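Side-chain contacts in tartronic semialdehyde reductase (Salmonella typhimurium, PDB 1YB4), which catalyses the NADH- or NADPH-dependent reduction of tartronate semialdehyde (2-hydroxy-3-oxopropanoate) to (R)-glycerate: residues 36-39 against 40-43; 146-149 against 150-153; 175-178 against 179-183; 205-209 against 210-214. One frame throughout, in Å; residues are numbered along the deposited sequence.

Contact 1 of 4, residues 36-39 against 40-43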
# COMPACT_ATOMS: atom_id res chain seq x y z
N PRO A 36 -40.44 -12.69 -8.19
CA PRO A 36 -41.37 -13.42 -9.06
C PRO A 36 -40.61 -14.34 -9.99
O PRO A 36 -39.70 -13.90 -10.70
CB PRO A 36 -42.06 -12.30 -9.81
CG PRO A 36 -40.96 -11.29 -9.97
CD PRO A 36 -40.36 -11.27 -8.59
N VAL A 37 -40.97 -15.62 -9.99
CA VAL A 37 -40.32 -16.58 -10.86
C VAL A 37 -40.56 -16.20 -12.32
O VAL A 37 -41.69 -15.99 -12.74
CB VAL A 37 -40.86 -18.00 -10.63
CG1 VAL A 37 -40.21 -18.96 -11.60
CG2 VAL A 37 -40.60 -18.43 -9.21
N ALA A 38 -39.48 -16.10 -13.08
CA ALA A 38 -39.57 -15.76 -14.49
C ALA A 38 -40.55 -16.74 -15.13
O ALA A 38 -40.57 -17.94 -14.81
CB ALA A 38 -38.21 -15.87 -15.15
N ASP A 39 -41.38 -16.24 -16.04
CA ASP A 39 -42.35 -17.10 -16.71
C ASP A 39 -41.67 -18.28 -17.42
O ASP A 39 -42.12 -19.42 -17.30
CB ASP A 39 -43.13 -16.28 -17.74
CG ASP A 39 -42.97 -16.84 -19.15
OD1 ASP A 39 -43.68 -17.81 -19.50
OD2 ASP A 39 -42.12 -16.31 -19.91
N GLU A 40 -40.60 -17.99 -18.16
CA GLU A 40 -39.88 -19.00 -18.92
C GLU A 40 -39.66 -20.33 -18.21
O GLU A 40 -39.91 -21.38 -18.80
CB GLU A 40 -38.54 -18.45 -19.40
CG GLU A 40 -37.84 -19.36 -20.41
CD GLU A 40 -36.67 -18.69 -21.11
OE1 GLU A 40 -36.03 -19.35 -21.96
OE2 GLU A 40 -36.39 -17.51 -20.80
N LEU A 41 -39.21 -20.30 -16.96
CA LEU A 41 -38.99 -21.55 -16.24
C LEU A 41 -40.28 -22.08 -15.64
O LEU A 41 -40.41 -23.28 -15.38
CB LEU A 41 -37.91 -21.43 -15.15
CG LEU A 41 -38.17 -20.70 -13.84
CD1 LEU A 41 -37.10 -21.07 -12.82
CD2 LEU A 41 -38.20 -19.21 -14.08
N LEU A 42 -41.25 -21.20 -15.41
CA LEU A 42 -42.51 -21.69 -14.87
C LEU A 42 -43.13 -22.54 -15.98
O LEU A 42 -43.47 -23.70 -15.76
CB LEU A 42 -43.45 -20.53 -14.50
CG LEU A 42 -43.26 -19.98 -13.08
CD1 LEU A 42 -44.20 -18.81 -12.84
CD2 LEU A 42 -43.53 -21.08 -12.06
N SER A 43 -43.23 -21.97 -17.17
CA SER A 43 -43.80 -22.67 -18.32
C SER A 43 -42.80 -23.63 -18.95
O SER A 43 -42.75 -23.77 -20.17
CB SER A 43 -44.25 -21.67 -19.38
OG SER A 43 -43.12 -21.16 -20.09
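The carbonyl oxygen of Asp-39 draws in several donors from the turn that follows it. Its sound bond comes from the backbone of Ser-43, with Ser-43 N 2.8 Å from Asp-39 O, an N-H...O angle of 170° and the donor almost straight ahead of the carbonyl. Leu-42 N lies 2.7 Å from Asp-39 O as well, but the N-H points well off the oxygen and the bond is weak. The hydroxyl oxygen Ser-43 OG stands 3.4 Å from both Asp-39 O and Asp-39 OD1. Glu-40 O is a third candidate; any of these bonds would be weak, and which one the hydroxyl makes is not settled. One residue earlier, Ala-38 occupies the N-cap position; the bonds that Leu-41 N and Leu-42 N make to its carbonyl are weak, and the modelled place of that oxygen is doubtful.

The apolar half of the contact is built on one branch of Val-37. CG1, trans to the backbone N (chi1 177°), reaches over the first turn and meets Leu-42 CG at 3.5 Å. It also meets Leu-41 CG at 3.5 Å, and the leucine side chain runs across it at about a right angle. With chi1 at 74°, Leu-41 folds back toward the chain start, though the modelled place of its CD2 is doubtful.

The short helix 39-42 follows strand 28-31 of the Rossmann-type domain. Val-37 and Leu-41 pack on Val-31 of that strand and on Leu-11, Leu-41 also covers Ala-19 and Ile-20 of helix 15-24, and Glu-40 forms a salt bridge with Arg-24 at the end of that helix.

Contact 2 of 4, residues 146-149 against 150-153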
# COMPACT_ATOMS: atom_id res chain seq x y z
N ASP A 146 -18.98 -36.45 -8.80
CA ASP A 146 -19.29 -37.26 -9.98
C ASP A 146 -20.78 -37.38 -10.22
O ASP A 146 -21.23 -37.43 -11.36
CB ASP A 146 -18.70 -38.66 -9.85
CG ASP A 146 -17.19 -38.69 -10.05
OD1 ASP A 146 -16.71 -38.00 -10.97
OD2 ASP A 146 -16.49 -39.43 -9.31
N ARG A 147 -21.55 -37.42 -9.13
CA ARG A 147 -23.00 -37.55 -9.20
C ARG A 147 -23.71 -36.32 -9.76
O ARG A 147 -24.64 -36.44 -10.56
CB ARG A 147 -23.56 -37.88 -7.81
CG ARG A 147 -25.08 -38.03 -7.76
CD ARG A 147 -25.48 -38.79 -6.51
NE ARG A 147 -25.27 -38.02 -5.28
CZ ARG A 147 -24.73 -38.53 -4.17
NH1 ARG A 147 -24.34 -39.79 -4.13
NH2 ARG A 147 -24.60 -37.77 -3.08
N VAL A 148 -23.27 -35.15 -9.31
CA VAL A 148 -23.85 -33.89 -9.74
C VAL A 148 -23.23 -33.42 -11.07
O VAL A 148 -23.80 -32.59 -11.78
CB VAL A 148 -23.59 -32.83 -8.65
CG1 VAL A 148 -24.11 -31.47 -9.09
CG2 VAL A 148 -24.26 -33.28 -7.34
N LYS A 149 -22.08 -34.00 -11.40
CA LYS A 149 -21.33 -33.65 -12.61
C LYS A 149 -22.15 -33.44 -13.89
O LYS A 149 -21.93 -32.47 -14.60
CB LYS A 149 -20.23 -34.69 -12.86
CG LYS A 149 -19.30 -34.39 -14.03
CD LYS A 149 -18.77 -32.95 -13.99
CE LYS A 149 -17.60 -32.76 -14.95
NZ LYS A 149 -17.94 -33.19 -16.34
N PRO A 150 -23.09 -34.35 -14.20
CA PRO A 150 -23.92 -34.21 -15.41
C PRO A 150 -24.74 -32.91 -15.42
O PRO A 150 -25.03 -32.35 -16.48
CB PRO A 150 -24.82 -35.44 -15.37
CG PRO A 150 -23.95 -36.45 -14.69
CD PRO A 150 -23.33 -35.66 -13.56
N LEU A 151 -25.09 -32.44 -14.22
CA LEU A 151 -25.85 -31.21 -14.09
C LEU A 151 -24.90 -30.03 -14.26
O LEU A 151 -25.21 -29.07 -14.95
CB LEU A 151 -26.52 -31.14 -12.72
CG LEU A 151 -27.30 -32.40 -12.35
CD1 LEU A 151 -27.99 -32.17 -11.01
CD2 LEU A 151 -28.32 -32.75 -13.43
N PHE A 152 -23.74 -30.10 -13.62
CA PHE A 152 -22.77 -29.02 -13.77
C PHE A 152 -22.48 -28.85 -15.27
O PHE A 152 -22.32 -27.73 -15.76
CB PHE A 152 -21.46 -29.34 -13.05
CG PHE A 152 -21.52 -29.20 -11.55
CD1 PHE A 152 -22.26 -28.17 -10.96
CD2 PHE A 152 -20.80 -30.05 -10.73
CE1 PHE A 152 -22.28 -28.00 -9.56
CE2 PHE A 152 -20.81 -29.89 -9.33
CZ PHE A 152 -21.54 -28.86 -8.75
N ASP A 153 -22.42 -29.98 -15.99
CA ASP A 153 -22.13 -29.98 -17.44
C ASP A 153 -23.12 -29.15 -18.22
O ASP A 153 -22.79 -28.62 -19.27
CB ASP A 153 -22.14 -31.41 -18.00
CG ASP A 153 -20.82 -32.13 -17.81
OD1 ASP A 153 -20.78 -33.37 -17.96
OD2 ASP A 153 -19.81 -31.46 -17.53
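Lys-149, Val-148 and Pro-150 carry this contact along helix 142-155, the crossover helix of the beta-alpha-beta unit formed with strands 134-139 and 158-163. Pro-150 sits inside the helix. Having no N-H, it cannot bond to the turn before, and its CD lies 3.5 Å from Asp-146 O, where a regular helix would place a donor. The helix is kinked here. Beyond the proline the bonding resumes on Val-148 O, which accepts from two backbone donors. Leu-151 N, 2.8 Å from Val-148 O, comes from well above the carbonyl plane, while Phe-152 N approaches the same oxygen more nearly in line.

The side chain of Val-148 faces the sheet. A chi1 of 177° carries its CG1 to the side of the carbonyl carbon, over the centre of one face of the Phe-152 ring and 3.7 Å from the centroid, in a CH-pi contact. Both residues then pack against Leu-118 of strand 115-123, and Phe-152 continues onto Ile-159 of strand 158-163. Arg-147 starts out away from 150-153, and its NH2 forms a salt bridge with Asp-116 and a hydrogen bond with Thr-91.

On the outer side Lys-149 bends at chi2 (48°) and again at chi4, curling its chain forward by one helical turn instead of running straight out. The ammonium thereby forms an i to i+4 salt bridge, Lys-149 NZ meeting Asp-153 OD2 at 2.8 Å on its syn side, 21° out of the carboxylate plane.

Contact 3 of 4, residues 175-178 against 179-183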
# COMPACT_ATOMS: atom_id res chain seq x y z
N ASN A 175 -9.32 -16.67 -7.37
CA ASN A 175 -9.55 -16.22 -8.73
C ASN A 175 -9.78 -14.70 -8.73
O ASN A 175 -9.13 -13.95 -9.47
CB ASN A 175 -10.78 -16.95 -9.31
CG ASN A 175 -11.00 -16.67 -10.81
OD1 ASN A 175 -11.62 -15.67 -11.20
ND2 ASN A 175 -10.47 -17.56 -11.65
N GLN A 176 -10.69 -14.24 -7.87
CA GLN A 176 -11.01 -12.82 -7.79
C GLN A 176 -9.87 -11.92 -7.35
O GLN A 176 -9.80 -10.77 -7.77
CB GLN A 176 -12.23 -12.63 -6.91
CG GLN A 176 -13.47 -13.31 -7.47
CD GLN A 176 -13.68 -12.97 -8.95
OE1 GLN A 176 -13.28 -13.72 -9.84
NE2 GLN A 176 -14.30 -11.84 -9.19
N ILE A 177 -8.96 -12.45 -6.53
CA ILE A 177 -7.81 -11.65 -6.11
C ILE A 177 -6.90 -11.38 -7.32
O ILE A 177 -6.51 -10.25 -7.57
CB ILE A 177 -6.96 -12.37 -5.04
CG1 ILE A 177 -7.66 -12.35 -3.69
CG2 ILE A 177 -5.61 -11.71 -4.92
CD1 ILE A 177 -6.95 -13.18 -2.64
N ILE A 178 -6.57 -12.43 -8.06
CA ILE A 178 -5.70 -12.31 -9.21
C ILE A 178 -6.32 -11.49 -10.31
O ILE A 178 -5.63 -10.71 -10.96
CB ILE A 178 -5.30 -13.70 -9.75
CG1 ILE A 178 -4.26 -14.31 -8.80
CG2 ILE A 178 -4.80 -13.60 -11.19
CD1 ILE A 178 -3.69 -15.65 -9.23
N VAL A 179 -7.62 -11.62 -10.54
CA VAL A 179 -8.24 -10.84 -11.60
C VAL A 179 -8.11 -9.37 -11.24
O VAL A 179 -7.82 -8.54 -12.11
CB VAL A 179 -9.72 -11.20 -11.79
CG1 VAL A 179 -10.34 -10.35 -12.92
CG2 VAL A 179 -9.83 -12.67 -12.13
N ALA A 180 -8.31 -9.05 -9.97
CA ALA A 180 -8.22 -7.67 -9.49
C ALA A 180 -6.77 -7.16 -9.58
O ALA A 180 -6.50 -6.11 -10.18
CB ALA A 180 -8.72 -7.58 -8.05
N LEU A 181 -5.85 -7.89 -8.99
CA LEU A 181 -4.46 -7.48 -9.04
C LEU A 181 -3.92 -7.39 -10.48
O LEU A 181 -3.14 -6.48 -10.79
CB LEU A 181 -3.61 -8.41 -8.16
CG LEU A 181 -3.60 -7.94 -6.70
CD1 LEU A 181 -5.03 -7.83 -6.17
CD2 LEU A 181 -2.77 -8.90 -5.86
N ASN A 182 -4.32 -8.31 -11.37
CA ASN A 182 -3.84 -8.28 -12.76
C ASN A 182 -4.42 -7.07 -13.49
O ASN A 182 -3.71 -6.38 -14.23
CB ASN A 182 -4.23 -9.56 -13.50
CG ASN A 182 -3.27 -10.69 -13.23
OD1 ASN A 182 -2.55 -10.67 -12.22
ND2 ASN A 182 -3.25 -11.69 -14.11
N ILE A 183 -5.70 -6.78 -13.24
CA ILE A 183 -6.33 -5.62 -13.87
C ILE A 183 -5.62 -4.35 -13.41
O ILE A 183 -5.35 -3.45 -14.21
CB ILE A 183 -7.85 -5.51 -13.52
CG1 ILE A 183 -8.62 -6.64 -14.21
CG2 ILE A 183 -8.40 -4.18 -13.98
CD1 ILE A 183 -10.09 -6.76 -13.79
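Side-chain torsions along one helical turn set Ile-177 beside Leu-181 and Ile-178 beside Asn-182. In Ile-177, chi1 of -74° puts CG1 next to the backbone N and turns the CG2 branch toward the following turn. Leu-181, with chi1 -86°, lies alongside and points the same way, so that Ile-177 CG2 touches its CD2 at 4.1 Å and its CD1 equally closely. The second pair repeats the pattern with a polar partner. Ile-178 CG2 rests 3.8 Å from Asn-182 ND2, and the two side chains lie side by side, pointing the same way. On another side of the helix Val-179 CG2 lies 3.0 Å from the backbone oxygen Asn-175 O.

Beneath these pairs the i to i+4 bonds are regular. Leu-181 N meets Ile-177 O at 2.8 Å with an almost straight N-H (178°), and Asn-182 N reaches Ile-178 O at the same length of 2.8 Å. Gln-176 O takes Ala-180 N at 3.2 Å, from above the carbonyl plane, and also accepts from His-238 NE2.

The segment belongs to the long helix 167-195, which carries the predicted active-site residue Lys-172, and the side chain of Gln-176 lies about 4 Å from that of Lys-172. Ile-177 and Leu-181 pack on helix 257-271, Ala-180 on helix 235-251, and Ile-183 on helix 215-225, while Ile-178 packs on Ala-189 of the second subunit, and Asn-182 on the same residue of that subunit.

Contact 4 of 4, residues 205-209 against 210-214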
# COMPACT_ATOMS: atom_id res chain seq x y z
N GLN A 205 0.88 -4.68 -27.33
CA GLN A 205 1.23 -5.60 -28.39
C GLN A 205 2.54 -6.30 -28.09
O GLN A 205 2.68 -7.51 -28.31
CB GLN A 205 1.32 -4.87 -29.72
CG GLN A 205 1.28 -5.82 -30.90
CD GLN A 205 0.03 -6.70 -30.86
OE1 GLN A 205 -1.10 -6.19 -30.82
NE2 GLN A 205 0.23 -8.02 -30.86
N ALA A 206 3.51 -5.55 -27.59
CA ALA A 206 4.81 -6.12 -27.27
C ALA A 206 4.72 -7.09 -26.10
O ALA A 206 5.05 -8.28 -26.24
CB ALA A 206 5.81 -5.01 -26.95
N LEU A 207 4.27 -6.59 -24.95
CA LEU A 207 4.16 -7.39 -23.73
C LEU A 207 3.39 -8.67 -23.93
O LEU A 207 3.47 -9.59 -23.12
CB LEU A 207 3.51 -6.56 -22.62
CG LEU A 207 4.39 -5.54 -21.88
CD1 LEU A 207 5.04 -4.57 -22.85
CD2 LEU A 207 3.54 -4.79 -20.90
N MSE A 208 2.65 -8.74 -25.02
CA MSE A 208 1.86 -9.92 -25.33
C MSE A 208 2.76 -11.13 -25.56
O MSE A 208 2.36 -12.27 -25.30
CB MSE A 208 1.00 -9.68 -26.57
CG MSE A 208 -0.35 -10.37 -26.51
SE MSE A 208 -1.47 -9.62 -25.12
CE MSE A 208 -0.76 -10.54 -23.58
N GLY A 209 3.98 -10.89 -26.06
CA GLY A 209 4.91 -11.97 -26.33
C GLY A 209 6.06 -12.09 -25.35
O GLY A 209 7.22 -11.88 -25.73
N GLY A 210 5.75 -12.44 -24.10
CA GLY A 210 6.77 -12.56 -23.08
C GLY A 210 6.17 -12.98 -21.74
O GLY A 210 5.21 -13.74 -21.71
N PHE A 211 6.72 -12.48 -20.64
CA PHE A 211 6.20 -12.85 -19.33
C PHE A 211 5.10 -11.98 -18.76
O PHE A 211 4.48 -12.34 -17.75
CB PHE A 211 7.35 -12.98 -18.34
CG PHE A 211 8.00 -14.33 -18.38
CD1 PHE A 211 7.68 -15.30 -17.44
CD2 PHE A 211 8.85 -14.67 -19.42
CE1 PHE A 211 8.19 -16.59 -17.54
CE2 PHE A 211 9.36 -15.96 -19.53
CZ PHE A 211 9.03 -16.92 -18.59
N ALA A 212 4.83 -10.86 -19.42
CA ALA A 212 3.78 -9.95 -19.00
C ALA A 212 2.45 -10.46 -19.55
O ALA A 212 1.38 -10.02 -19.12
CB ALA A 212 4.06 -8.55 -19.52
N SER A 213 2.53 -11.38 -20.50
CA SER A 213 1.34 -11.97 -21.12
C SER A 213 0.32 -12.49 -20.12
O SER A 213 0.65 -13.25 -19.22
CB SER A 213 1.75 -13.11 -22.06
OG SER A 213 0.62 -13.74 -22.63
N SER A 214 -0.93 -12.06 -20.29
CA SER A 214 -2.01 -12.49 -19.42
C SER A 214 -3.34 -12.48 -20.15
O SER A 214 -3.49 -11.84 -21.20
CB SER A 214 -2.12 -11.57 -18.20
OG SER A 214 -2.97 -10.46 -18.46
O HOH W 1 5.95 -9.97 -21.51
O HOH W 2 3.24 -14.48 -24.37
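This is a water-bridged turn at the C-terminal end of helix 200-207, where the chain doubles back before helix 215-225. No direct hydrogen bond joins 205-209 to 210-214; two waters do so instead. Water 1 donates to Leu-207 O at 3.0 Å and accepts from Ala-212 N; the latter separation, 2.5 Å, is shorter than expected, and the modelled place of this water is doubtful. Water 2 donates to Met-208 O at 2.6 Å and takes a weak bond from Gly-210 N. The waters thus supply hydrogen-bond donors to Leu-207 O and Met-208 O.

Beside the waters, side chains meet directly. Leu-207 CB faces Ala-212 CB at 3.7 Å, and CG of the leucine lies nearly as close to the same methyl. Met-208, present as selenomethionine, starts out away from the returning chain but is bent at chi2 (67°) and chi3 (-81°), which swings its methyl back. CE then sits 3.5 Å from Ser-213 CA and 3.6 Å from Ser-213 OG, covering the backbone where the chain approaches the next helix. At the tip, Gly-209 N still bonds to Ala-206 O at 2.8 Å, and Gly-210 follows in an extended conformation.

Ser-214 is the N-cap of helix 215-225, its OG bonding to Leu-217 N, and Leu-207 and Met-208 pack on Leu-217 of that helix. The same stretch also meets the second subunit: Phe-211 makes a cation-pi contact with its Arg-215, Leu-207 packs on its Cys-171, and Ala-212 on Asn-175 of its long helix 167-195.

The four contacts follow one another along the chain and divide between two domains. Contacts 1 and 2 belong to the Rossmann-type nucleotide-binding domain, their centres 24 Å apart and without touching. Contacts 3 and 4 lie in the helical C-terminal domain, with centres 17 Å apart, and they meet where Asn-182 ND2 packs on Ser-214 CB at 4.2 Å. Both also touch the second subunit, and this contact brings residues 205-214 of one chain to helix 167-195 of the other. Contact 3 is the one next to the predicted active-site residue Lys-172. Contact 1 is far from it, its centre 35 Å from that of contact 3, on the opposite side of the chain's centre.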